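Local coordinates for structural protein VP1 (Trichodysplasia spinulosa-associated polyomavirus, PDB 4U60), which forms a jelly-roll coat subunit that assembles into pentamers of the viral capsid and binds sialylated glycans, consistent with a role in attachment to glycolipids on host cells, at residues Gly63-Tyr68 with Pro187-Cys192; Glu126-His131 with Val250-Gly255. All coordinates share one frame; numbering follows the deposited sequence.

Overall arrangement
From the N terminus the order is 63-68, 126-131, 187-192, 250-255, so the two contacts cross rather than nest: each closes a loop of 118 intervening residues, and one segment of each falls inside the loop of the other. Interaction 1 joins the loop leading into strand 69-74 to the turn entering strand 191-193, a member of the small three-stranded sheet. Interaction 2 joins the start of strand 129-136 to the end of strand 241-254 in the large antiparallel sheet. Their centres lie about 15 Å apart, yet they meet directly, since the ring of F130 packs on V188 and on the hydroxyl end of Y68. Both also face the second subunit.

Interaction 1 of 2, residues Gly63-Tyr68 with Pro187-Cys192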
ATOM      1  N   GLY C  63      30.773  -9.928  14.647  1.00 16.17           N
ATOM      2  CA  GLY C  63      30.428  -8.685  13.974  1.00 15.71           C
ATOM      3  C   GLY C  63      29.484  -8.786  12.805  1.00 15.04           C
ATOM      4  O   GLY C  63      29.207  -7.772  12.176  1.00 14.53           O
ATOM      5  N   GLU C  64      28.983  -9.974  12.466  1.00 15.12           N
ATOM      6  CA  GLU C  64      28.055 -10.065  11.344  1.00 14.10           C
ATOM      7  C   GLU C  64      26.587  -9.976  11.743  1.00 14.15           C
ATOM      8  O   GLU C  64      25.725 -10.096  10.880  1.00 14.28           O
ATOM      9  CB  GLU C  64      28.288 -11.323  10.498  1.00 14.11           C
ATOM     10  CG  GLU C  64      27.806 -12.653  11.068  1.00 13.99           C
ATOM     11  CD  GLU C  64      27.859 -13.736  10.013  1.00 13.89           C
ATOM     12  OE1 GLU C  64      28.880 -14.478   9.979  1.00 14.27           O
ATOM     13  OE2 GLU C  64      26.909 -13.795   9.195  1.00 13.01           O
ATOM     14  N   ILE C  65      26.287  -9.790  13.027  1.00 14.88           N
ATOM     15  CA  ILE C  65      24.893  -9.770  13.398  1.00 15.30           C
ATOM     16  C   ILE C  65      24.481  -8.460  14.099  1.00 14.00           C
ATOM     17  O   ILE C  65      25.153  -7.969  14.999  1.00 14.92           O
ATOM     18  CB  ILE C  65      24.411 -11.011  14.145  1.00 17.33           C
ATOM     19  CG1 ILE C  65      25.046 -11.005  15.485  1.00 18.51           C
ATOM     20  CG2 ILE C  65      24.592 -12.337  13.363  1.00 17.75           C
ATOM     21  CD1 ILE C  65      24.102 -10.401  16.476  1.00 20.41           C
ATOM     22  N   PRO C  66      23.376  -7.888  13.639  1.00 12.97           N
ATOM     23  CA  PRO C  66      22.844  -6.670  14.236  0.50 12.54           C
ATOM     24  C   PRO C  66      22.331  -6.845  15.665  1.00 12.38           C
ATOM     25  O   PRO C  66      21.793  -7.906  16.006  1.00 12.03           O
ATOM     26  CB  PRO C  66      21.699  -6.305  13.295  0.50 12.22           C
ATOM     27  CG  PRO C  66      22.118  -6.866  11.978  0.50 12.49           C
ATOM     28  CD  PRO C  66      22.844  -8.127  12.292  0.50 12.85           C
ATOM     29  N   THR C  67      22.484  -5.792  16.472  1.00 11.72           N
ATOM     30  CA  THR C  67      22.022  -5.784  17.849  1.00 11.73           C
ATOM     31  C   THR C  67      21.173  -4.539  18.087  1.00 11.59           C
ATOM     32  O   THR C  67      21.152  -3.616  17.257  1.00 11.90           O
ATOM     33  CB  THR C  67      23.191  -5.809  18.848  1.00 12.20           C
ATOM     34  OG1 THR C  67      24.131  -4.788  18.514  1.00 12.38           O
ATOM     35  CG2 THR C  67      23.885  -7.157  18.823  1.00 12.64           C
ATOM     36  N   TYR C  68      20.436  -4.531  19.180  1.00 11.81           N
ATOM     37  CA  TYR C  68      19.664  -3.341  19.565  1.00 11.75           C
ATOM     38  C   TYR C  68      20.557  -2.203  20.028  1.00 12.00           C
ATOM     39  O   TYR C  68      21.572  -2.405  20.729  1.00 12.77           O
ATOM     40  CB  TYR C  68      18.640  -3.661  20.645  1.00 12.33           C
ATOM     41  CG  TYR C  68      17.540  -4.595  20.183  1.00 12.35           C
ATOM     42  CD1 TYR C  68      16.519  -4.120  19.377  1.00 12.22           C
ATOM     43  CD2 TYR C  68      17.546  -5.941  20.507  1.00 12.77           C
ATOM     44  CE1 TYR C  68      15.497  -4.952  18.952  1.00 12.66           C
ATOM     45  CE2 TYR C  68      16.547  -6.790  20.077  1.00 12.98           C
ATOM     46  CZ  TYR C  68      15.526  -6.289  19.276  1.00 12.91           C
ATOM     47  OH  TYR C  68      14.519  -7.117  18.828  1.00 13.84           O
ATOM     48  N   PRO C 187      21.413  -9.568  20.360  1.00 11.74           N
ATOM     49  CA  PRO C 187      21.087  -9.735  18.932  1.00 11.75           C
ATOM     50  C   PRO C 187      19.609  -9.638  18.644  1.00 11.60           C
ATOM     51  O   PRO C 187      18.767 -10.207  19.353  1.00 11.49           O
ATOM     52  CB  PRO C 187      21.588 -11.145  18.619  1.00 11.87           C
ATOM     53  CG  PRO C 187      22.685 -11.379  19.609  1.00 12.35           C
ATOM     54  CD  PRO C 187      22.170 -10.721  20.872  1.00 12.22           C
ATOM     55  N   VAL C 188      19.283  -8.945  17.563  1.00 11.12           N
ATOM     56  CA  VAL C 188      17.854  -8.832  17.228  0.50 10.64           C
ATOM     57  C   VAL C 188      17.313 -10.155  16.714  1.00 10.41           C
ATOM     58  O   VAL C 188      16.120 -10.438  16.913  1.00 10.61           O
ATOM     59  CB  VAL C 188      17.473  -7.657  16.302  0.50 10.23           C
ATOM     60  CG1 VAL C 188      18.005  -6.343  16.867  0.50 10.52           C
ATOM     61  CG2 VAL C 188      17.894  -7.902  14.844  0.50 10.16           C
ATOM     62  N   GLU C 189      18.172 -11.007  16.153  1.00 10.28           N
ATOM     63  CA  GLU C 189      17.709 -12.287  15.616  1.00  9.99           C
ATOM     64  C   GLU C 189      17.163 -13.231  16.679  1.00  9.83           C
ATOM     65  O   GLU C 189      16.461 -14.165  16.340  1.00 10.26           O
ATOM     66  CB  GLU C 189      18.826 -13.019  14.868  1.00 10.51           C
ATOM     67  CG  GLU C 189      19.947 -13.549  15.732  1.00 11.11           C
ATOM     68  CD  GLU C 189      20.965 -14.337  14.940  1.00 11.75           C
ATOM     69  OE1 GLU C 189      21.329 -13.887  13.844  1.00 12.34           O
ATOM     70  OE2 GLU C 189      21.398 -15.405  15.401  1.00 12.15           O
ATOM     71  N   CYS C 190      17.500 -13.015  17.951  1.00 10.20           N
ATOM     72  CA  CYS C 190      17.059 -13.951  19.000  1.00 10.61           C
ATOM     73  C   CYS C 190      16.355 -13.315  20.177  1.00 10.51           C
ATOM     74  O   CYS C 190      15.883 -14.038  21.053  1.00 10.63           O
ATOM     75  CB  CYS C 190      18.213 -14.838  19.450  1.00 11.55           C
ATOM     76  SG  CYS C 190      19.589 -13.964  20.212  1.00 12.52           S
ATOM     77  N   TRP C 191      16.269 -11.989  20.198  1.00 10.16           N
ATOM     78  CA  TRP C 191      15.557 -11.288  21.265  1.00 10.00           C
ATOM     79  C   TRP C 191      14.520 -10.359  20.669  1.00  9.94           C
ATOM     80  O   TRP C 191      14.838  -9.568  19.784  1.00 10.11           O
ATOM     81  CB  TRP C 191      16.488 -10.421  22.114  1.00 10.29           C
ATOM     82  CG  TRP C 191      17.543 -11.163  22.905  1.00 10.48           C
ATOM     83  CD1 TRP C 191      18.898 -11.129  22.699  1.00 10.84           C
ATOM     84  CD2 TRP C 191      17.337 -12.003  24.061  1.00 10.74           C
ATOM     85  NE1 TRP C 191      19.541 -11.919  23.622  1.00 11.28           N
ATOM     86  CE2 TRP C 191      18.608 -12.441  24.487  1.00 11.10           C
ATOM     87  CE3 TRP C 191      16.208 -12.415  24.770  1.00 10.60           C
ATOM     88  CZ2 TRP C 191      18.775 -13.280  25.590  1.00 11.52           C
ATOM     89  CZ3 TRP C 191      16.359 -13.242  25.855  1.00 11.19           C
ATOM     90  CH2 TRP C 191      17.645 -13.667  26.262  1.00 11.48           C
ATOM     91  N   CYS C 192      13.312 -10.405  21.228  1.00  9.95           N
ATOM     92  CA  CYS C 192      12.221  -9.540  20.803  1.00 10.03           C
ATOM     93  C   CYS C 192      11.533  -8.956  22.056  1.00 10.23           C
ATOM     94  O   CYS C 192      11.775  -9.399  23.187  1.00 10.63           O
ATOM     95  CB  CYS C 192      11.210 -10.354  19.982  1.00 10.35           C
ATOM     96  SG  CYS C 192      10.441 -11.754  20.839  1.00 11.38           S
TER
HETATM   97  O   HOH W   1      20.756 -10.238  15.039  1.00 10.57           O
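Y68 and V188 make the central contact: in the conformer described, one of two modelled for V188, methyl CG1 sits 3.3 Å from the Y68 ring centroid and only 7° off the ring normal, a CH-pi contact over one face. At the edge of the same ring, the Y68 hydroxyl donates to the W191 carbonyl, OH to O 2.7 Å. With CG anti to its carbonyl carbon (chi1 -66°), the end of Y68 comes nearer to 187-192, where it meets both partners.

The backbones meet one step earlier, in a single bridge between T67 and P187. V188 N donates to P66 O at 3.1 Å, an almost straight bond (167°), and a water donates to P66 O from 2.7 Å while accepting from E189 N at 2.9 Å. The carbonyl of P66 is therefore gripped twice. One residue before P66, I65 CD1 presses on P187 CB at 3.4 Å, tighter than usual van der Waals contact. I65 CG2 rests against E189 OE1, whose carboxylate is held by Y153 through OE2 and by H109 of the second subunit through OE1.

H109 also lines a glycan pocket, and the I65 side chain is about 8 Å from a bound sialic acid, so this part of the jelly-roll coat domain borders sugar-binding surface. S103 of the second subunit bonds the carbonyls of V188 and W191. Within the chain, W191 NE1 reaches V160 O. The contact is buried: C247 and I249 of strand 241-254 touch Y68, V188 and P66, and strand 141-144 touches C190, W191 and C192.

Interaction 2 of 2, residues Glu126-His131 with Val250-Gly255; sequences EGMNFH and VGFLVG
H131 and V250 meet at the imidazole edge: V250 CG1 lies near the ring plane, 3.8 Å from H131 CE1. In the same plane, H131 NE2 donates to a lone pair of N129 OD1 at 2.8 Å with a nearly linear 174° angle, while ND1 is bonded to D248; an acceptor at each nitrogen, N129 OD1 and the D248 carboxylate, would favour a protonated ring. The F252 ring has E126 O at its edge, near the ring plane, and M128 CB approaches obliquely, 3.9 Å from F252 CE2. The end of the F252 side chain comes nearer to 126-128, and Y262 meets its ring with the planes at about 45°.

The amide of N129 is the third flat group. N129 ND2 donates to G127 O at 3.1 Å, in the amide plane, and weakly to V250 O at 2.9 Å, where the bond is bent to 137°; with H131 on OD1, both ends of the amide are fixed.

These groups straddle an antiparallel junction in the jelly-roll sheet. E126 and F252 form a single hydrogen-bonded pair, F252 N to E126 O 2.8 Å and E126 N to F252 O 3.2 Å. The next backbone link, F130 with I249, is four residues on from E126 but three back from F252, just before 250-255, so the pairing is irregular between them. There G251 and E126 approach to 4.4 Å between CA atoms; the place a CB would take on G251 collides with the E126 carbonyl carbon, and the glycine has none.

Outside the sheet, L105 and I121 of the second subunit pack on M128 and F252, and E126 OE2 bonds Q211 of the third subunit.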
ATOM      1  N   GLU C 126      19.755  -2.388  -0.364  1.00 12.28           N
ATOM      2  CA  GLU C 126      18.418  -2.899  -0.650  1.00 12.04           C
ATOM      3  C   GLU C 126      18.207  -4.245   0.050  1.00 11.83           C
ATOM      4  O   GLU C 126      19.171  -4.898   0.469  1.00 11.42           O
ATOM      5  CB  GLU C 126      18.189  -2.992  -2.161  1.00 12.65           C
ATOM      6  CG  GLU C 126      19.107  -3.994  -2.848  1.00 13.48           C
ATOM      7  CD  GLU C 126      19.015  -4.008  -4.349  1.00 14.48           C
ATOM      8  OE1 GLU C 126      18.300  -3.177  -4.938  1.00 15.54           O
ATOM      9  OE2 GLU C 126      19.636  -4.907  -4.954  1.00 15.16           O
ATOM     10  N   GLY C 127      16.943  -4.651   0.159  1.00 11.71           N
ATOM     11  CA  GLY C 127      16.568  -5.873   0.826  1.00 11.80           C
ATOM     12  C   GLY C 127      15.888  -5.631   2.159  1.00 11.36           C
ATOM     13  O   GLY C 127      15.203  -4.633   2.389  1.00 11.35           O
ATOM     14  N   MET C 128      16.110  -6.572   3.058  1.00 11.20           N
ATOM     15  CA  MET C 128      15.435  -6.599   4.336  1.00 11.51           C
ATOM     16  C   MET C 128      15.469  -5.257   5.078  1.00 10.96           C
ATOM     17  O   MET C 128      16.541  -4.660   5.235  1.00 11.10           O
ATOM     18  CB  MET C 128      16.141  -7.645   5.204  1.00 12.93           C
ATOM     19  CG  MET C 128      15.472  -7.842   6.521  1.00 13.68           C
ATOM     20  SD  MET C 128      16.557  -8.685   7.690  1.00 14.69           S
ATOM     21  CE  MET C 128      16.824 -10.217   6.850  1.00 16.04           C
ATOM     22  N   ASN C 129      14.294  -4.811   5.545  1.00 10.47           N
ATOM     23  CA  ASN C 129      14.173  -3.658   6.423  1.00 10.55           C
ATOM     24  C   ASN C 129      13.581  -4.092   7.740  1.00 10.51           C
ATOM     25  O   ASN C 129      12.663  -4.920   7.773  1.00 11.24           O
ATOM     26  CB  ASN C 129      13.330  -2.536   5.811  1.00 10.69           C
ATOM     27  CG  ASN C 129      14.174  -1.529   5.046  1.00 10.97           C
ATOM     28  OD1 ASN C 129      14.293  -0.366   5.458  1.00 10.83           O
ATOM     29  ND2 ASN C 129      14.834  -1.995   3.982  1.00 11.00           N
ATOM     30  N   PHE C 130      14.125  -3.545   8.816  1.00  9.98           N
ATOM     31  CA  PHE C 130      13.639  -3.821  10.171  1.00  9.95           C
ATOM     32  C   PHE C 130      13.755  -2.535  10.944  1.00  9.94           C
ATOM     33  O   PHE C 130      14.846  -1.977  11.053  1.00 10.01           O
ATOM     34  CB  PHE C 130      14.421  -4.967  10.826  1.00 10.33           C
ATOM     35  CG  PHE C 130      14.061  -5.227  12.263  1.00 10.48           C
ATOM     36  CD1 PHE C 130      12.853  -5.817  12.593  1.00 10.67           C
ATOM     37  CD2 PHE C 130      14.930  -4.885  13.284  1.00 10.92           C
ATOM     38  CE1 PHE C 130      12.537  -6.061  13.934  1.00 10.77           C
ATOM     39  CE2 PHE C 130      14.612  -5.129  14.614  1.00 11.02           C
ATOM     40  CZ  PHE C 130      13.417  -5.711  14.929  1.00 10.97           C
ATOM     41  N   HIS C 131      12.632  -2.048  11.467  1.00  9.47           N
ATOM     42  CA  HIS C 131      12.576  -0.766  12.162  1.00 10.06           C
ATOM     43  C   HIS C 131      11.769  -0.902  13.413  1.00 10.43           C
ATOM     44  O   HIS C 131      10.603  -1.288  13.362  1.00 11.31           O
ATOM     45  CB  HIS C 131      11.973   0.326  11.268  1.00 10.07           C
ATOM     46  CG  HIS C 131      12.748   0.497  10.016  1.00 10.18           C
ATOM     47  ND1 HIS C 131      13.907   1.230   9.987  1.00 10.25           N
ATOM     48  CD2 HIS C 131      12.618  -0.052   8.791  1.00 10.16           C
ATOM     49  CE1 HIS C 131      14.449   1.151   8.786  1.00 10.36           C
ATOM     50  NE2 HIS C 131      13.681   0.382   8.041  1.00 10.22           N
ATOM     51  N   VAL C 250      18.259  -1.011   7.005  1.00  9.66           N
ATOM     52  CA  VAL C 250      17.684  -0.486   5.748  1.00  9.83           C
ATOM     53  C   VAL C 250      18.010  -1.318   4.526  1.00 10.08           C
ATOM     54  O   VAL C 250      17.552  -1.005   3.437  1.00 10.48           O
ATOM     55  CB  VAL C 250      18.042   0.989   5.517  1.00 10.01           C
ATOM     56  CG1 VAL C 250      17.392   1.878   6.561  1.00  9.92           C
ATOM     57  CG2 VAL C 250      19.554   1.181   5.514  1.00 10.37           C
ATOM     58  N   GLY C 251      18.748  -2.405   4.720  1.00 10.04           N
ATOM     59  CA  GLY C 251      19.056  -3.333   3.646  1.00 10.25           C
ATOM     60  C   GLY C 251      20.479  -3.854   3.738  1.00 10.80           C
ATOM     61  O   GLY C 251      21.139  -3.776   4.798  1.00 11.29           O
ATOM     62  N   PHE C 252      20.944  -4.374   2.614  1.00 10.99           N
ATOM     63  CA  PHE C 252      22.310  -4.904   2.453  1.00 11.55           C
ATOM     64  C   PHE C 252      23.057  -4.145   1.377  1.00 11.95           C
ATOM     65  O   PHE C 252      22.514  -3.808   0.319  1.00 12.20           O
ATOM     66  CB  PHE C 252      22.263  -6.386   2.074  1.00 11.78           C
ATOM     67  CG  PHE C 252      21.698  -7.256   3.157  1.00 11.44           C
ATOM     68  CD1 PHE C 252      22.484  -7.672   4.213  1.00 11.66           C
ATOM     69  CD2 PHE C 252      20.365  -7.636   3.140  1.00 11.25           C
ATOM     70  CE1 PHE C 252      21.966  -8.459   5.222  1.00 11.63           C
ATOM     71  CE2 PHE C 252      19.836  -8.412   4.163  1.00 11.01           C
ATOM     72  CZ  PHE C 252      20.646  -8.821   5.199  1.00 11.27           C
ATOM     73  N   LEU C 253      24.348  -3.934   1.633  1.00 12.36           N
ATOM     74  CA  LEU C 253      25.290  -3.494   0.631  1.00 13.19           C
ATOM     75  C   LEU C 253      25.871  -4.729  -0.044  1.00 13.71           C
ATOM     76  O   LEU C 253      26.322  -5.643   0.638  1.00 13.94           O
ATOM     77  CB  LEU C 253      26.409  -2.707   1.285  1.00 14.05           C
ATOM     78  CG  LEU C 253      27.440  -2.108   0.333  1.00 15.26           C
ATOM     79  CD1 LEU C 253      26.895  -0.869  -0.341  1.00 15.94           C
ATOM     80  CD2 LEU C 253      28.721  -1.786   1.088  1.00 16.45           C
ATOM     81  N   VAL C 254      25.798  -4.777  -1.356  1.00 13.71           N
ATOM     82  CA  VAL C 254      26.260  -5.927  -2.132  1.00 14.24           C
ATOM     83  C   VAL C 254      27.596  -5.614  -2.774  1.00 15.47           C
ATOM     84  O   VAL C 254      27.680  -4.869  -3.749  1.00 15.25           O
ATOM     85  CB  VAL C 254      25.230  -6.328  -3.226  1.00 14.07           C
ATOM     86  CG1 VAL C 254      25.687  -7.573  -3.967  1.00 14.71           C
ATOM     87  CG2 VAL C 254      23.831  -6.492  -2.617  1.00 13.29           C
ATOM     88  N   GLY C 255      28.652  -6.220  -2.244  1.00 16.54           N
ATOM     89  CA  GLY C 255      29.972  -6.021  -2.782  1.00 18.01           C
ATOM     90  C   GLY C 255      30.167  -6.613  -4.155  1.00 19.28           C
ATOM     91  O   GLY C 255      29.372  -7.407  -4.640  1.00 18.31           O
TER